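Local coordinates for uncharacterized protein (Streptomyces malaysiense, PDB 6ZYL), which catalyses the beta-hydroxylation of thioholgamide as the non-heme monooxygenase ThoJ, probably with iron and 2-oxoglutarate, at residues Q57-A62 against R72-P77; W85-V90 against R265-D270. All coordinates share one frame; numbering follows the deposited sequence.

Interaction 1. Residues Q57-A62 against R72-P77; sequences QTYLRA and RYAAFP
Helix 46-66 is tied to the loop that leaves helix 68-72 by the phenol of Tyr-59, whose hydroxyl reaches the backbone carbonyl of Ala-74. Tyr-59 OH donates to Ala-74 O over a short 2.6 Å. The hydroxyl lies in the carbonyl plane on a lone pair, with a C=O...donor angle of 124°, and Ala-74 O in turn sits at the edge of the phenol ring, in its plane. Tyr-59 carries CG anti to the backbone N (chi1 152°), which sends the ring beyond the helix surface to the loop. Tyr-73, the first residue to depart from helical backbone angles, is reached through water 1: this water donates to Tyr-59 OH at 2.8 Å and to Tyr-73 O at 3.1 Å. The hydroxyl is thus both donor and acceptor, which fixes its rotation and links two successive carbonyls of the loop.

In the jelly-roll (double-stranded beta-helix) core expected of the PhyH family, this corner rests on strand 107-117. Leu-60 and Ala-75 both touch Leu-114 there, and Ala-75 also shares a backbone hydrogen bond with it. Beside the phenol, an apolar contact brings Leu-60 CD2 to 4.2 Å from Ala-74 CB, at the level where the two backbones come nearest, with CA of Leu-60 and CA of Ala-74 6.8 Å apart.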
ATOM      1  N   GLN A  57      -3.920   6.933  14.784  1.00 26.76           N
ATOM      2  CA  GLN A  57      -4.976   7.866  15.117  1.00 32.14           C
ATOM      3  C   GLN A  57      -4.415   9.151  15.752  1.00 26.74           C
ATOM      4  O   GLN A  57      -4.851  10.203  15.469  1.00 28.00           O
ATOM      5  CB  GLN A  57      -6.082   7.201  15.911  1.00 31.04           C
ATOM      6  CG  GLN A  57      -6.893   6.252  15.073  1.00 33.36           C
ATOM      7  CD  GLN A  57      -7.961   5.522  15.829  1.00 42.66           C
ATOM      8  OE1 GLN A  57      -7.770   5.119  16.933  1.00 42.97           O
ATOM      9  NE2 GLN A  57      -9.105   5.373  15.223  1.00 45.87           N
ATOM     10  N   THR A  58      -3.413   9.009  16.572  1.00 26.86           N
ATOM     11  CA  THR A  58      -2.737  10.126  17.149  1.00 31.00           C
ATOM     12  C   THR A  58      -2.073  10.955  16.037  1.00 31.06           C
ATOM     13  O   THR A  58      -2.166  12.119  16.022  1.00 29.00           O
ATOM     14  CB  THR A  58      -1.706   9.686  18.198  1.00 31.39           C
ATOM     15  OG1 THR A  58      -2.370   9.174  19.330  1.00 31.34           O
ATOM     16  CG2 THR A  58      -0.860  10.832  18.627  1.00 30.79           C
ATOM     17  N   TYR A  59      -1.453  10.298  15.090  1.00 27.77           N
ATOM     18  CA  TYR A  59      -0.823  10.948  13.981  1.00 27.63           C
ATOM     19  C   TYR A  59      -1.828  11.715  13.106  1.00 28.68           C
ATOM     20  O   TYR A  59      -1.574  12.799  12.738  1.00 26.51           O
ATOM     21  CB  TYR A  59      -0.057   9.909  13.176  1.00 27.62           C
ATOM     22  CG  TYR A  59       0.109  10.204  11.734  1.00 27.41           C
ATOM     23  CD1 TYR A  59       1.159  10.977  11.285  1.00 27.12           C
ATOM     24  CD2 TYR A  59      -0.751   9.718  10.822  1.00 26.58           C
ATOM     25  CE1 TYR A  59       1.320  11.255   9.981  1.00 26.74           C
ATOM     26  CE2 TYR A  59      -0.590   9.974   9.509  1.00 25.01           C
ATOM     27  CZ  TYR A  59       0.443  10.754   9.097  1.00 26.28           C
ATOM     28  OH  TYR A  59       0.561  11.009   7.829  1.00 26.17           O
ATOM     29  N   LEU A  60      -2.971  11.123  12.841  1.00 25.30           N
ATOM     30  CA  LEU A  60      -3.967  11.736  12.026  1.00 26.93           C
ATOM     31  C   LEU A  60      -4.491  13.013  12.671  1.00 30.02           C
ATOM     32  O   LEU A  60      -4.684  13.965  12.014  1.00 27.41           O
ATOM     33  CB  LEU A  60      -5.097  10.776  11.722  1.00 28.10           C
ATOM     34  CG  LEU A  60      -4.824   9.654  10.733  1.00 31.26           C
ATOM     35  CD1 LEU A  60      -5.933   8.653  10.682  1.00 25.96           C
ATOM     36  CD2 LEU A  60      -4.483  10.153   9.358  1.00 28.68           C
ATOM     37  N   ARG A  61      -4.713  12.983  13.970  1.00 28.26           N
ATOM     38  CA  ARG A  61      -5.168  14.151  14.688  1.00 33.15           C
ATOM     39  C   ARG A  61      -4.114  15.258  14.647  1.00 30.57           C
ATOM     40  O   ARG A  61      -4.426  16.359  14.421  1.00 35.73           O
ATOM     41  CB  ARG A  61      -5.514  13.853  16.153  1.00 32.34           C
ATOM     42  CG  ARG A  61      -6.760  13.032  16.374  1.00 37.04           C
ATOM     43  CD  ARG A  61      -7.169  12.937  17.823  1.00 37.39           C
ATOM     44  NE  ARG A  61      -6.269  12.168  18.637  1.00 39.05           N
ATOM     45  CZ  ARG A  61      -6.301  10.853  18.773  1.00 43.04           C
ATOM     46  NH1 ARG A  61      -7.210  10.117  18.191  1.00 38.29           N
ATOM     47  NH2 ARG A  61      -5.433  10.288  19.533  1.00 39.90           N
ATOM     48  N   ALA A  62      -2.873  14.908  14.836  1.00 30.02           N
ATOM     49  CA  ALA A  62      -1.811  15.859  14.836  1.00 33.39           C
ATOM     50  C   ALA A  62      -1.627  16.567  13.506  1.00 36.35           C
ATOM     51  O   ALA A  62      -1.570  17.746  13.481  1.00 34.66           O
ATOM     52  CB  ALA A  62      -0.529  15.176  15.225  1.00 31.92           C
ATOM     53  N   ARG A  72      -2.943  17.568   4.018  1.00 28.13           N
ATOM     54  CA  ARG A  72      -3.402  17.203   2.681  1.00 28.17           C
ATOM     55  C   ARG A  72      -2.882  15.831   2.272  1.00 24.35           C
ATOM     56  O   ARG A  72      -3.585  15.070   1.597  1.00 21.28           O
ATOM     57  CB  ARG A  72      -2.964  18.266   1.674  1.00 31.11           C
ATOM     58  CG  ARG A  72      -3.282  17.907   0.235  1.00 30.66           C
ATOM     59  CD  ARG A  72      -3.238  19.124  -0.690  1.00 36.50           C
ATOM     60  NE  ARG A  72      -3.486  18.715  -2.070  1.00 50.73           N
ATOM     61  CZ  ARG A  72      -4.697  18.568  -2.602  1.00 55.97           C
ATOM     62  NH1 ARG A  72      -5.780  18.815  -1.876  1.00 47.76           N
ATOM     63  NH2 ARG A  72      -4.824  18.177  -3.864  1.00 49.61           N
ATOM     64  N   TYR A  73      -1.658  15.493   2.673  1.00 23.82           N
ATOM     65  CA  TYR A  73      -1.024  14.228   2.321  1.00 23.05           C
ATOM     66  C   TYR A  73      -0.882  13.326   3.542  1.00 23.10           C
ATOM     67  O   TYR A  73       0.092  12.583   3.687  1.00 23.18           O
ATOM     68  CB  TYR A  73       0.327  14.485   1.661  1.00 22.62           C
ATOM     69  CG  TYR A  73       0.186  15.162   0.318  1.00 23.26           C
ATOM     70  CD1 TYR A  73      -0.106  14.426  -0.821  1.00 21.98           C
ATOM     71  CD2 TYR A  73       0.319  16.540   0.192  1.00 24.00           C
ATOM     72  CE1 TYR A  73      -0.248  15.036  -2.051  1.00 24.84           C
ATOM     73  CE2 TYR A  73       0.177  17.162  -1.038  1.00 22.77           C
ATOM     74  CZ  TYR A  73      -0.107  16.403  -2.154  1.00 25.31           C
ATOM     75  OH  TYR A  73      -0.250  17.006  -3.380  1.00 29.06           O
ATOM     76  N   ALA A  74      -1.878  13.372   4.427  1.00 24.79           N
ATOM     77  CA  ALA A  74      -1.822  12.577   5.646  1.00 24.04           C
ATOM     78  C   ALA A  74      -1.880  11.083   5.355  1.00 22.21           C
ATOM     79  O   ALA A  74      -1.256  10.293   6.072  1.00 25.29           O
ATOM     80  CB  ALA A  74      -2.967  12.973   6.581  1.00 26.71           C
ATOM     81  N   ALA A  75      -2.602  10.676   4.312  1.00 22.76           N
ATOM     82  CA  ALA A  75      -2.883   9.270   4.058  1.00 25.41           C
ATOM     83  C   ALA A  75      -2.058   8.680   2.924  1.00 24.47           C
ATOM     84  O   ALA A  75      -2.193   7.486   2.636  1.00 23.96           O
ATOM     85  CB  ALA A  75      -4.373   9.085   3.747  1.00 20.62           C
ATOM     86  N   PHE A  76      -1.219   9.475   2.273  1.00 21.33           N
ATOM     87  CA  PHE A  76      -0.434   9.010   1.136  1.00 23.93           C
ATOM     88  C   PHE A  76       0.519  10.124   0.705  1.00 21.24           C
ATOM     89  O   PHE A  76       0.257  11.290   1.000  1.00 23.75           O
ATOM     90  CB  PHE A  76      -1.340   8.634  -0.033  1.00 22.75           C
ATOM     91  CG  PHE A  76      -1.878   9.824  -0.772  1.00 28.31           C
ATOM     92  CD1 PHE A  76      -2.978  10.507  -0.288  1.00 29.86           C
ATOM     93  CD2 PHE A  76      -1.274  10.273  -1.937  1.00 25.55           C
ATOM     94  CE1 PHE A  76      -3.478  11.607  -0.951  1.00 33.21           C
ATOM     95  CE2 PHE A  76      -1.769  11.377  -2.607  1.00 26.73           C
ATOM     96  CZ  PHE A  76      -2.874  12.045  -2.112  1.00 31.04           C
ATOM     97  N   PRO A  77       1.625   9.826   0.008  1.00 20.85           N
ATOM     98  CA  PRO A  77       2.135   8.495  -0.322  1.00 19.85           C
ATOM     99  C   PRO A  77       3.415   8.138   0.419  1.00 18.52           C
ATOM    100  O   PRO A  77       4.077   7.158   0.061  1.00 19.72           O
ATOM    101  CB  PRO A  77       2.404   8.604  -1.824  1.00 23.13           C
ATOM    102  CG  PRO A  77       2.869  10.062  -1.986  1.00 20.18           C
ATOM    103  CD  PRO A  77       2.272  10.866  -0.816  1.00 23.35           C
TER
HETATM  104  O   HOH W   1       2.299  11.555   5.648  1.00 25.56           O

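Interaction 2. Residues W85-V90 against R265-D270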
ATOM      1  N   TRP A  85       5.347   5.372  13.627  1.00 23.11           N
ATOM      2  CA  TRP A  85       4.560   4.143  13.583  1.00 24.10           C
ATOM      3  C   TRP A  85       4.586   3.527  12.189  1.00 22.20           C
ATOM      4  O   TRP A  85       4.668   2.301  12.045  1.00 23.60           O
ATOM      5  CB  TRP A  85       3.120   4.413  14.028  1.00 23.29           C
ATOM      6  CG  TRP A  85       2.318   5.253  13.080  1.00 22.97           C
ATOM      7  CD1 TRP A  85       2.137   6.602  13.137  1.00 22.30           C
ATOM      8  CD2 TRP A  85       1.582   4.798  11.937  1.00 22.90           C
ATOM      9  NE1 TRP A  85       1.339   7.018  12.100  1.00 22.77           N
ATOM     10  CE2 TRP A  85       0.985   5.929  11.347  1.00 22.61           C
ATOM     11  CE3 TRP A  85       1.373   3.544  11.353  1.00 26.23           C
ATOM     12  CZ2 TRP A  85       0.195   5.848  10.205  1.00 23.33           C
ATOM     13  CZ3 TRP A  85       0.589   3.464  10.216  1.00 25.26           C
ATOM     14  CH2 TRP A  85       0.006   4.609   9.656  1.00 24.82           C
ATOM     15  N   ALA A  86       4.525   4.362  11.147  1.00 21.89           N
ATOM     16  CA  ALA A  86       4.605   3.848   9.785  1.00 21.25           C
ATOM     17  C   ALA A  86       6.017   3.378   9.461  1.00 22.05           C
ATOM     18  O   ALA A  86       6.202   2.331   8.830  1.00 23.06           O
ATOM     19  CB  ALA A  86       4.152   4.916   8.792  1.00 22.09           C
ATOM     20  N   ASP A  87       7.027   4.144   9.881  1.00 22.37           N
ATOM     21  CA  ASP A  87       8.407   3.711   9.694  1.00 23.08           C
ATOM     22  C   ASP A  87       8.636   2.339  10.314  1.00 25.30           C
ATOM     23  O   ASP A  87       9.323   1.491   9.732  1.00 24.00           O
ATOM     24  CB  ASP A  87       9.362   4.738  10.301  1.00 25.87           C
ATOM     25  CG  ASP A  87      10.779   4.208  10.439  1.00 25.25           C
ATOM     26  OD1 ASP A  87      11.533   4.257   9.444  1.00 26.24           O
ATOM     27  OD2 ASP A  87      11.136   3.741  11.541  1.00 27.97           O
ATOM     28  N   ARG A  88       8.058   2.098  11.493  1.00 25.18           N
ATOM     29  CA  ARG A  88       8.283   0.832  12.182  1.00 26.24           C
ATOM     30  C   ARG A  88       7.681  -0.337  11.411  1.00 23.17           C
ATOM     31  O   ARG A  88       8.304  -1.399  11.301  1.00 23.47           O
ATOM     32  CB  ARG A  88       7.699   0.899  13.594  1.00 31.06           C
ATOM     33  CG  ARG A  88       8.001  -0.313  14.462  1.00 38.53           C
ATOM     34  CD  ARG A  88       7.451  -0.136  15.879  1.00 43.56           C
ATOM     35  NE  ARG A  88       5.991  -0.081  15.911  1.00 38.18           N
ATOM     36  CZ  ARG A  88       5.284   1.011  16.188  1.00 43.00           C
ATOM     37  NH1 ARG A  88       5.897   2.156  16.466  1.00 37.10           N
ATOM     38  NH2 ARG A  88       3.959   0.959  16.191  1.00 35.47           N
ATOM     39  N   ILE A  89       6.480  -0.161  10.859  1.00 23.09           N
ATOM     40  CA  ILE A  89       5.799  -1.278  10.211  1.00 23.43           C
ATOM     41  C   ILE A  89       6.511  -1.669   8.922  1.00 21.49           C
ATOM     42  O   ILE A  89       6.735  -2.855   8.656  1.00 21.69           O
ATOM     43  CB  ILE A  89       4.319  -0.936   9.960  1.00 21.65           C
ATOM     44  CG1 ILE A  89       3.582  -0.812  11.298  1.00 25.65           C
ATOM     45  CG2 ILE A  89       3.671  -1.998   9.090  1.00 22.32           C
ATOM     46  CD1 ILE A  89       2.110  -0.486  11.182  1.00 25.25           C
ATOM     47  N   VAL A  90       6.876  -0.684   8.095  1.00 21.38           N
ATOM     48  CA  VAL A  90       7.482  -1.020   6.811  1.00 22.43           C
ATOM     49  C   VAL A  90       8.850  -1.668   6.988  1.00 21.21           C
ATOM     50  O   VAL A  90       9.370  -2.279   6.047  1.00 22.94           O
ATOM     51  CB  VAL A  90       7.596   0.213   5.891  1.00 22.68           C
ATOM     52  CG1 VAL A  90       6.247   0.912   5.763  1.00 21.23           C
ATOM     53  CG2 VAL A  90       8.666   1.175   6.394  1.00 22.81           C
ATOM     54  N   ARG A 265      15.302   8.589   3.407  1.00 27.17           N
ATOM     55  CA  ARG A 265      15.847   8.350   4.733  1.00 30.24           C
ATOM     56  C   ARG A 265      14.724   8.060   5.719  1.00 24.87           C
ATOM     57  O   ARG A 265      13.603   8.554   5.575  1.00 27.70           O
ATOM     58  CB  ARG A 265      16.663   9.555   5.239  1.00 32.48           C
ATOM     59  CG  ARG A 265      17.414  10.316   4.159  1.00 49.56           C
ATOM     60  CD  ARG A 265      18.665  10.984   4.716  1.00 54.55           C
ATOM     61  NE  ARG A 265      18.367  12.218   5.441  1.00 66.14           N
ATOM     62  CZ  ARG A 265      18.327  13.425   4.883  1.00 75.80           C
ATOM     63  NH1 ARG A 265      18.563  13.572   3.586  1.00 68.12           N
ATOM     64  NH2 ARG A 265      18.048  14.489   5.626  1.00 61.86           N
ATOM     65  N   ARG A 266      15.044   7.262   6.735  1.00 25.37           N
ATOM     66  CA  ARG A 266      14.089   7.006   7.801  1.00 26.39           C
ATOM     67  C   ARG A 266      13.983   8.228   8.709  1.00 25.74           C
ATOM     68  O   ARG A 266      14.986   8.905   8.956  1.00 28.28           O
ATOM     69  CB  ARG A 266      14.512   5.793   8.629  1.00 26.44           C
ATOM     70  CG  ARG A 266      14.716   4.523   7.836  1.00 27.55           C
ATOM     71  CD  ARG A 266      15.131   3.383   8.756  1.00 28.24           C
ATOM     72  NE  ARG A 266      14.076   3.032   9.704  1.00 27.46           N
ATOM     73  CZ  ARG A 266      14.091   1.950  10.475  1.00 29.79           C
ATOM     74  NH1 ARG A 266      15.111   1.104  10.417  1.00 32.27           N
ATOM     75  NH2 ARG A 266      13.085   1.711  11.306  1.00 31.72           N
ATOM     76  N   PRO A 267      12.796   8.529   9.239  1.00 24.38           N
ATOM     77  CA  PRO A 267      12.671   9.663  10.168  1.00 27.09           C
ATOM     78  C   PRO A 267      13.331   9.347  11.504  1.00 33.62           C
ATOM     79  O   PRO A 267      13.150   8.261  12.059  1.00 31.22           O
ATOM     80  CB  PRO A 267      11.156   9.844  10.311  1.00 28.87           C
ATOM     81  CG  PRO A 267      10.602   8.454  10.087  1.00 27.18           C
ATOM     82  CD  PRO A 267      11.514   7.817   9.052  1.00 26.66           C
ATOM     83  N   GLU A 268      14.103  10.307  12.016  1.00 35.46           N
ATOM     84  CA  GLU A 268      14.713  10.130  13.329  1.00 41.17           C
ATOM     85  C   GLU A 268      13.672  10.203  14.439  1.00 39.11           C
ATOM     86  O   GLU A 268      13.801   9.516  15.459  1.00 40.75           O
ATOM     87  CB  GLU A 268      15.800  11.181  13.553  1.00 44.37           C
ATOM     88  CG  GLU A 268      16.941  11.120  12.553  1.00 51.73           C
ATOM     89  CD  GLU A 268      17.793   9.877  12.717  1.00 50.83           C
ATOM     90  OE1 GLU A 268      17.985   9.432  13.868  1.00 60.27           O
ATOM     91  OE2 GLU A 268      18.271   9.344  11.693  1.00 58.75           O
ATOM     92  N   SER A 269      12.642  11.026  14.262  1.00 35.14           N
ATOM     93  CA  SER A 269      11.553  11.129  15.223  1.00 38.40           C
ATOM     94  C   SER A 269      10.341  11.698  14.503  1.00 34.00           C
ATOM     95  O   SER A 269      10.451  12.253  13.407  1.00 37.37           O
ATOM     96  CB  SER A 269      11.935  12.002  16.422  1.00 34.29           C
ATOM     97  OG  SER A 269      12.365  13.285  16.006  1.00 41.41           O
ATOM     98  N   ASP A 270       9.180  11.553  15.138  1.00 32.95           N
ATOM     99  CA  ASP A 270       7.932  12.021  14.547  1.00 37.73           C
ATOM    100  C   ASP A 270       8.030  13.492  14.170  1.00 40.87           C
ATOM    101  O   ASP A 270       8.343  14.341  15.009  1.00 36.21           O
ATOM    102  CB  ASP A 270       6.776  11.803  15.526  1.00 40.51           C
ATOM    103  CG  ASP A 270       6.325  10.357  15.588  1.00 41.81           C
ATOM    104  OD1 ASP A 270       5.876   9.826  14.551  1.00 36.15           O
ATOM    105  OD2 ASP A 270       6.420   9.751  16.677  1.00 53.75           O
TER
HETATM  106  O   HOH W   2       4.171   7.754  15.444  1.00 32.12           O
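Asp-87 and Arg-266 meet as a side-on, two-pronged salt bridge between helix 84-90 and the loop that leads from strand 262-263 to helix 273-295. Their side chains cross at about a right angle, while the carboxylate and guanidinium planes are turned 35° apart, so the carboxylate comes to the guanidinium edge without lying coplanar with it. Arg-266 NE donates to Asp-87 OD1 at 2.8 Å, using the syn lone pair of that oxygen, though the oxygen is tilted somewhat from the guanidinium plane. Arg-266 NH2 reaches Asp-87 OD2, also at 2.8 Å, in a nearly straight bond. Here the oxygen lies close to the guanidinium plane, and it is the nitrogen that stands 27° out of the carboxylate plane.

Asp-87 has CG anti to its own N (chi1 166°), which carries the carboxylate away from the helix toward the loop. The arginine chain bends at chi3, bringing NE and NH2 round to the same carboxylate. Pro-267 lies along the aspartate, its CG 3.9 Å from Asp-87 CB and its CD 3.6 Å from Asp-87 OD1. The buried aspartate thereby has a charged partner and an apolar neighbour from consecutive residues. With an alanine here, both guanidinium bonds would be gone, and the Arg-266 side chain would probably be left without its opposite charge and able to turn.

A second link, at the start of the helix, runs through water 2. Asp-270 OD1, which also accepts a hydrogen bond from Ser-84 N, receives one from this water at 2.8 Å, and the water accepts in turn from Trp-85 N at 3.2 Å.

Overall arrangement
Along the chain the first segments of both interactions lie in the N-terminal part, and both segments of interaction 1 precede those of interaction 2. Their centres are nevertheless only 14 Å apart and they touch directly: Tyr-59 CB lies 3.4 Å from Trp-85 NE1, and the two rings also pack edge-to-face. Trp-85 of interaction 2 packs on the same strand 107-117 of the mixed seven-stranded sheet as interaction 1. Interaction 1 is local, joining segments ten residues apart across helix 68-72, whereas interaction 2 joins segments 175 residues apart. Helices 46-66 and 84-90 both pack on strand 107-117, and interaction 2 ties to this layer the loop that leads into helix 273-295.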